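Local structure of orotidine 5'-phosphate decarboxylase (Streptomyces avermitilis, 3V75) at residues Phe67-Val79 with Val273-Ala287. The protein probably catalyses the decarboxylation of orotidine 5'-phosphate to UMP, the last step of de novo UMP biosynthesis. Numbering follows the deposited sequence. Where two conformers were deposited one is given.
Sequences FSRTVVEALGEHV and VLRHGPDVRALRTAA
The carbonyl oxygen of Leu75 takes two backbone N-H groups, from His78 N at 2.8 Å and Val79 N at 3.0 Å, and this turn carries His78 and Val79 round to 273-287, beside Leu75. Leu75 is a knob in a hole formed by Val273, Leu283, Arg284 and Ala287: its CD1 meets Val273 CG1 tip to tip, while CD2 reaches Ala287 CB at 3.7 Å. One residue earlier, Ala74 CB lies 3.9 Å from both Val280 CB and Leu283 CD1, its small size consistent with the 9.0 Å approach of the axes of 67-75 and 280-287, which cross at -59°. Beyond Leu75, Arg284, in one of two deposited conformers, bends at chi2 (67°) and lays its guanidinium flat on the His78 ring, centres 3.5 Å apart and planes 12° apart, a stack that may not be constant; its NE also forms a salt bridge with Asp288. With an alanine in place of His78, the guanidinium would probably lose its flat partner and be held less firmly, by Asp288. In this TIM barrel, helices 61-75 and 280-299 follow the adjoining first and eighth strands, 42-45 and 265-269; the contact joins the helical layer across the closure, with Leu75, Val79 and Val273 resting on Val43 of strand 42-45.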
# COMPACT_ATOMS: atom_id res chain seq x y z
N PHE A 67 19.05 -13.84 5.75
CA PHE A 67 18.37 -13.32 6.95
C PHE A 67 17.02 -14.03 7.11
O PHE A 67 16.68 -14.56 8.18
CB PHE A 67 18.16 -11.82 6.78
CG PHE A 67 17.43 -11.16 7.91
CD1 PHE A 67 16.04 -11.14 7.96
CD2 PHE A 67 18.14 -10.49 8.91
CE1 PHE A 67 15.37 -10.50 8.99
CE2 PHE A 67 17.46 -9.83 9.96
CZ PHE A 67 16.08 -9.85 10.00
N SER A 68 16.21 -13.98 6.05
CA SER A 68 14.86 -14.51 6.10
C SER A 68 14.85 -16.02 6.38
O SER A 68 14.06 -16.52 7.21
CB SER A 68 14.16 -14.17 4.77
OG SER A 68 14.06 -12.76 4.65
N ARG A 69 15.74 -16.73 5.72
CA ARG A 69 15.84 -18.16 5.92
C ARG A 69 16.20 -18.48 7.37
O ARG A 69 15.63 -19.41 7.96
CB ARG A 69 16.88 -18.73 4.96
CG ARG A 69 17.10 -20.19 5.15
CD ARG A 69 18.04 -20.73 4.08
NE ARG A 69 18.41 -22.09 4.47
CZ ARG A 69 19.09 -22.92 3.70
NH1 ARG A 69 19.46 -22.51 2.49
NH2 ARG A 69 19.37 -24.15 4.16
N THR A 70 17.15 -17.75 7.94
CA THR A 70 17.59 -18.02 9.30
C THR A 70 16.47 -17.73 10.29
O THR A 70 16.28 -18.49 11.26
CB THR A 70 18.82 -17.17 9.64
OG1 THR A 70 19.92 -17.67 8.88
CG2 THR A 70 19.14 -17.21 11.14
N VAL A 71 15.72 -16.64 10.07
CA VAL A 71 14.63 -16.31 10.98
C VAL A 71 13.62 -17.43 11.02
O VAL A 71 13.23 -17.86 12.11
CB VAL A 71 13.94 -14.96 10.65
CG1 VAL A 71 12.69 -14.77 11.54
CG2 VAL A 71 14.95 -13.80 10.83
N VAL A 72 13.22 -17.95 9.86
CA VAL A 72 12.22 -19.02 9.88
C VAL A 72 12.78 -20.34 10.39
O VAL A 72 12.09 -21.08 11.10
CB VAL A 72 11.57 -19.18 8.50
CG1 VAL A 72 10.57 -20.33 8.53
CG2 VAL A 72 10.89 -17.86 8.10
N GLU A 73 14.03 -20.65 10.06
CA GLU A 73 14.63 -21.88 10.59
C GLU A 73 14.72 -21.84 12.11
O GLU A 73 14.42 -22.83 12.78
CB GLU A 73 16.02 -22.13 10.01
CG GLU A 73 15.92 -22.53 8.55
CD GLU A 73 17.25 -22.68 7.85
OE1 GLU A 73 18.30 -22.18 8.37
OE2 GLU A 73 17.26 -23.27 6.72
N ALA A 74 15.14 -20.69 12.64
CA ALA A 74 15.32 -20.56 14.09
C ALA A 74 14.00 -20.56 14.82
O ALA A 74 13.88 -21.16 15.89
CB ALA A 74 16.07 -19.26 14.42
N LEU A 75 13.03 -19.85 14.27
CA LEU A 75 11.81 -19.52 15.02
C LEU A 75 10.50 -20.12 14.50
O LEU A 75 9.50 -20.07 15.22
CB LEU A 75 11.65 -17.99 15.07
CG LEU A 75 12.78 -17.25 15.83
CD1 LEU A 75 12.50 -15.75 15.74
CD2 LEU A 75 12.88 -17.73 17.27
N GLY A 76 10.51 -20.70 13.29
CA GLY A 76 9.26 -21.06 12.62
C GLY A 76 8.43 -22.05 13.41
O GLY A 76 7.20 -21.98 13.37
N GLU A 77 9.07 -22.96 14.13
CA GLU A 77 8.34 -23.94 14.93
C GLU A 77 7.97 -23.44 16.31
O GLU A 77 7.25 -24.14 17.05
CB GLU A 77 9.12 -25.24 15.03
CG GLU A 77 9.27 -25.90 13.65
CD GLU A 77 9.87 -27.32 13.71
OE1 GLU A 77 10.08 -27.87 14.84
OE2 GLU A 77 10.14 -27.88 12.62
N HIS A 78 8.44 -22.24 16.67
CA HIS A 78 8.38 -21.79 18.06
C HIS A 78 7.54 -20.60 18.30
O HIS A 78 7.05 -20.40 19.41
CB HIS A 78 9.81 -21.58 18.58
CG HIS A 78 10.65 -22.79 18.36
ND1 HIS A 78 10.39 -24.00 18.98
CD2 HIS A 78 11.67 -23.02 17.50
CE1 HIS A 78 11.23 -24.92 18.53
NE2 HIS A 78 12.02 -24.35 17.63
N VAL A 79 7.30 -19.81 17.28
CA VAL A 79 6.53 -18.57 17.49
C VAL A 79 5.13 -18.68 16.93
O VAL A 79 4.91 -19.36 15.91
CB VAL A 79 7.19 -17.27 16.90
CG1 VAL A 79 8.59 -17.03 17.50
CG2 VAL A 79 7.21 -17.30 15.38
N VAL A 273 13.88 -9.15 19.34
CA VAL A 273 14.26 -10.52 18.98
C VAL A 273 15.34 -10.55 17.89
O VAL A 273 16.37 -11.22 18.03
CB VAL A 273 13.02 -11.36 18.52
CG1 VAL A 273 13.44 -12.68 17.90
CG2 VAL A 273 12.09 -11.60 19.73
N LEU A 274 15.10 -9.82 16.82
CA LEU A 274 15.96 -9.89 15.65
C LEU A 274 17.39 -9.46 15.86
O LEU A 274 18.29 -9.95 15.15
CB LEU A 274 15.35 -9.10 14.47
CG LEU A 274 13.96 -9.60 14.01
CD1 LEU A 274 13.36 -8.63 12.98
CD2 LEU A 274 14.01 -11.06 13.42
N ARG A 275 17.64 -8.54 16.80
CA ARG A 275 19.03 -8.11 17.00
C ARG A 275 19.92 -9.25 17.48
O ARG A 275 21.15 -9.14 17.41
CB ARG A 275 19.14 -6.97 18.01
CG ARG A 275 18.83 -7.35 19.45
CD ARG A 275 19.03 -6.11 20.32
NE ARG A 275 18.78 -6.35 21.73
CZ ARG A 275 19.68 -6.83 22.59
NH1 ARG A 275 20.88 -7.17 22.15
NH2 ARG A 275 19.36 -6.99 23.87
N HIS A 276 19.32 -10.34 17.97
CA HIS A 276 20.09 -11.48 18.46
C HIS A 276 20.56 -12.43 17.37
O HIS A 276 21.41 -13.29 17.63
CB HIS A 276 19.31 -12.24 19.51
CG HIS A 276 19.06 -11.41 20.73
ND1 HIS A 276 20.05 -11.16 21.65
CD2 HIS A 276 17.96 -10.72 21.13
CE1 HIS A 276 19.56 -10.37 22.60
NE2 HIS A 276 18.30 -10.09 22.31
N GLY A 277 20.05 -12.29 16.15
CA GLY A 277 20.58 -13.06 15.05
C GLY A 277 21.98 -12.58 14.71
O GLY A 277 22.41 -11.49 15.12
N PRO A 278 22.71 -13.38 13.95
CA PRO A 278 22.22 -14.62 13.32
C PRO A 278 22.24 -15.89 14.18
O PRO A 278 21.96 -17.00 13.70
CB PRO A 278 23.14 -14.77 12.10
CG PRO A 278 24.36 -14.04 12.45
CD PRO A 278 24.05 -12.99 13.48
N ASP A 279 22.61 -15.76 15.46
CA ASP A 279 22.73 -16.91 16.37
C ASP A 279 21.35 -17.51 16.63
O ASP A 279 20.47 -16.85 17.23
CB ASP A 279 23.38 -16.40 17.66
CG ASP A 279 23.58 -17.45 18.69
OD1 ASP A 279 22.80 -18.43 18.84
OD2 ASP A 279 24.61 -17.33 19.41
N VAL A 280 21.13 -18.75 16.19
CA VAL A 280 19.80 -19.33 16.25
C VAL A 280 19.37 -19.61 17.68
O VAL A 280 18.17 -19.48 18.00
CB VAL A 280 19.66 -20.59 15.36
CG1 VAL A 280 19.89 -20.20 13.89
CG2 VAL A 280 20.62 -21.71 15.84
N ARG A 281 20.30 -19.97 18.57
CA ARG A 281 19.90 -20.17 19.96
C ARG A 281 19.56 -18.83 20.60
O ARG A 281 18.64 -18.76 21.41
CB ARG A 281 21.01 -20.84 20.79
CG ARG A 281 21.30 -22.27 20.40
CD ARG A 281 22.48 -22.82 21.21
NE ARG A 281 22.85 -24.18 20.75
CZ ARG A 281 24.01 -24.77 21.03
NH1 ARG A 281 24.93 -24.14 21.75
NH2 ARG A 281 24.26 -26.00 20.55
N ALA A 282 20.30 -17.78 20.24
CA ALA A 282 20.02 -16.45 20.81
C ALA A 282 18.64 -15.95 20.33
O ALA A 282 17.89 -15.35 21.12
CB ALA A 282 21.10 -15.46 20.43
N LEU A 283 18.30 -16.20 19.06
CA LEU A 283 16.98 -15.80 18.53
C LEU A 283 15.87 -16.53 19.27
O LEU A 283 14.91 -15.90 19.72
CB LEU A 283 16.90 -16.15 17.03
CG LEU A 283 17.64 -15.15 16.14
CD1 LEU A 283 17.88 -15.78 14.74
CD2 LEU A 283 16.86 -13.83 16.04
N ARG A 284 16.01 -17.84 19.41
CA ARG A 284 15.04 -18.65 20.13
C ARG A 284 14.86 -18.19 21.58
O ARG A 284 13.75 -18.10 22.11
CB ARG A 284 15.48 -20.12 20.09
CG ARG A 284 14.62 -21.02 20.95
CD ARG A 284 13.21 -21.15 20.44
NE ARG A 284 12.43 -22.01 21.36
CZ ARG A 284 12.51 -23.33 21.37
NH1 ARG A 284 13.32 -23.97 20.53
NH2 ARG A 284 11.80 -24.05 22.25
N THR A 285 15.99 -17.96 22.25
CA THR A 285 15.94 -17.58 23.65
C THR A 285 15.18 -16.26 23.81
O THR A 285 14.36 -16.13 24.72
CB THR A 285 17.39 -17.44 24.22
OG1 THR A 285 18.00 -18.73 24.17
CG2 THR A 285 17.42 -16.95 25.68
N ALA A 286 15.47 -15.28 22.95
CA ALA A 286 14.81 -13.98 23.05
C ALA A 286 13.32 -14.10 22.78
O ALA A 286 12.51 -13.49 23.48
CB ALA A 286 15.44 -12.98 22.08
N ALA A 287 12.96 -14.85 21.74
CA ALA A 287 11.54 -15.03 21.42
C ALA A 287 10.81 -15.73 22.58
O ALA A 287 9.69 -15.33 22.95
CB ALA A 287 11.37 -15.82 20.12